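Long-range contact in neutral ceramidase (Pseudomonas aeruginosa, PDB 2ZXC), which hydrolyses the N-acyl bond of ceramides to give sphingosine and a free fatty acid, and also runs the reverse synthesis: residues A446-T451 with G462-Y467. Residues are numbered along the deposited sequence; the frame is centred on the assembly and turned at random.
Sequences ASYVTT and GGSTLY. With ZN (zinc ion), chain C; 2ED (N-[(1R,2R,3E)-2-hydroxy-1-(hydroxymethyl)heptadec-3-en-1-yl]acetamide), chain D.
Tyr448, a zinc ligand on the short strand 448-449, is bonded through its backbone to Ser464, in the turn after helix 460-463, so this contact adjoins the active site of the N-terminal ceramidase domain. Backbone bonds come first. Tyr448 N donates to Ser464 O at 3.0 Å, the donor tilted 34° from the carbonyl plane, and Tyr448 O receives a CA-H...O contact from Thr465 CA at 3.0 Å. One water accepts from Leu466 N and lies within hydrogen-bonding distance of Ala446 O and Tyr448 O, linking the two segments beside the direct bond.

Side-chain packing is mostly through carbon atoms. Leu466 sets its branch point, CG, 3.8 Å from Ser447 CB, while Ser447 OG bonds Tyr111. Ala446 CB sits at the edge of the Tyr467 ring, whose OH reaches Pro390 O. Thr450 and Thr465 cross at about a right angle; the CG2 methyl of Thr450 lies 2.9 Å from Thr465 OG1, which bonds Glu461 O.

At the metal, His97, His204, Glu411 and a water join Tyr448 around zinc. With CG anti to its carbonyl carbon (chi1 -68°), the ring passes Ser464 CB and brings Tyr448 OH 2.4 Å from zinc. That hydroxyl also bonds Arg160, and Tyr448 OH lies 3.1 Å from 2ED O2, the amide oxygen of the bound ceramide.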
# COMPACT_ATOMS: atom_id res chain seq x y z
N ALA A 446 -1.37 -0.36 12.77
CA ALA A 446 -1.18 -0.92 14.10
C ALA A 446 -1.26 -2.44 14.06
O ALA A 446 -1.95 -3.07 14.85
CB ALA A 446 -2.23 -0.35 15.06
N SER A 447 -0.55 -3.02 13.10
CA SER A 447 -0.47 -4.46 12.94
C SER A 447 -1.79 -5.17 12.67
O SER A 447 -2.62 -4.69 11.89
CB SER A 447 0.22 -5.08 14.15
OG SER A 447 1.55 -4.59 14.25
N TYR A 448 -1.98 -6.31 13.33
CA TYR A 448 -3.16 -7.13 13.10
C TYR A 448 -4.29 -7.11 14.12
O TYR A 448 -4.11 -6.85 15.31
CB TYR A 448 -2.74 -8.58 12.90
CG TYR A 448 -1.98 -8.82 11.62
CD1 TYR A 448 -0.64 -8.47 11.50
CD2 TYR A 448 -2.61 -9.41 10.53
CE1 TYR A 448 0.06 -8.71 10.31
CE2 TYR A 448 -1.93 -9.65 9.34
CZ TYR A 448 -0.60 -9.30 9.24
OH TYR A 448 0.05 -9.63 8.09
N VAL A 449 -5.48 -7.41 13.61
CA VAL A 449 -6.67 -7.48 14.44
C VAL A 449 -7.34 -8.82 14.16
O VAL A 449 -7.67 -9.16 13.03
CB VAL A 449 -7.66 -6.35 14.14
CG1 VAL A 449 -8.86 -6.49 15.07
CG2 VAL A 449 -6.99 -5.00 14.33
N THR A 450 -7.51 -9.59 15.23
CA THR A 450 -8.12 -10.89 15.13
C THR A 450 -9.32 -10.94 16.07
O THR A 450 -9.40 -10.15 17.01
CB THR A 450 -7.07 -11.95 15.50
OG1 THR A 450 -7.62 -13.25 15.30
CG2 THR A 450 -6.64 -11.80 16.94
N THR A 451 -10.28 -11.81 15.79
CA THR A 451 -11.44 -11.92 16.67
C THR A 451 -10.96 -12.57 17.97
O THR A 451 -9.91 -13.21 17.99
CB THR A 451 -12.53 -12.82 16.09
OG1 THR A 451 -12.03 -14.16 15.96
CG2 THR A 451 -13.00 -12.31 14.75
N GLY A 462 -2.89 -13.48 15.31
CA GLY A 462 -3.18 -13.34 16.73
C GLY A 462 -1.96 -12.84 17.48
O GLY A 462 -2.06 -11.95 18.32
N GLY A 463 -0.81 -13.42 17.17
CA GLY A 463 0.41 -13.02 17.83
C GLY A 463 0.69 -11.54 17.58
O GLY A 463 1.31 -10.87 18.40
N SER A 464 0.21 -11.04 16.44
CA SER A 464 0.42 -9.65 16.11
C SER A 464 -0.78 -8.76 16.35
O SER A 464 -0.90 -7.69 15.75
CB SER A 464 0.89 -9.53 14.66
OG SER A 464 2.20 -10.04 14.56
N THR A 465 -1.67 -9.20 17.22
CA THR A 465 -2.83 -8.40 17.59
C THR A 465 -2.33 -7.75 18.87
O THR A 465 -2.48 -8.28 19.97
CB THR A 465 -4.07 -9.29 17.82
OG1 THR A 465 -4.46 -9.86 16.56
CG2 THR A 465 -5.22 -8.48 18.38
N LEU A 466 -1.69 -6.60 18.68
CA LEU A 466 -1.04 -5.81 19.72
C LEU A 466 -1.68 -5.56 21.06
O LEU A 466 -1.05 -5.77 22.10
CB LEU A 466 -0.66 -4.43 19.14
CG LEU A 466 0.20 -4.36 17.88
CD1 LEU A 466 0.50 -2.90 17.56
CD2 LEU A 466 1.51 -5.12 18.10
N TYR A 467 -2.93 -5.12 21.06
CA TYR A 467 -3.58 -4.75 22.30
C TYR A 467 -4.35 -5.79 23.10
O TYR A 467 -5.19 -5.44 23.93
CB TYR A 467 -4.45 -3.53 22.02
CG TYR A 467 -3.70 -2.50 21.18
CD1 TYR A 467 -2.69 -1.71 21.74
CD2 TYR A 467 -3.95 -2.38 19.82
CE1 TYR A 467 -1.95 -0.82 20.95
CE2 TYR A 467 -3.22 -1.50 19.03
CZ TYR A 467 -2.22 -0.73 19.59
OH TYR A 467 -1.49 0.12 18.78
ZN ZN C . -0.19 -8.15 6.18
O2 2ED D . 2.92 -10.50 7.24
O3 2ED D . 7.40 -11.43 6.92
O1 2ED D . 3.83 -13.35 8.58
C1 2ED D . 5.09 -12.14 6.93
C2 2ED D . 4.66 -13.51 7.43
C3 2ED D . 5.89 -14.31 7.80
C4 2ED D . 5.82 -15.19 8.80
C5 2ED D . 4.53 -15.39 9.56
C6 2ED D . 4.75 -16.38 10.68
C18 2ED D . 3.11 -10.99 6.14
C19 2ED D . 2.19 -10.73 4.98
N 2ED D . 4.13 -11.80 5.89
C 2ED D . 6.44 -12.22 6.21
O HOH W 1 -2.84 -4.94 16.58
O HOH W 2 1.70 -8.42 5.92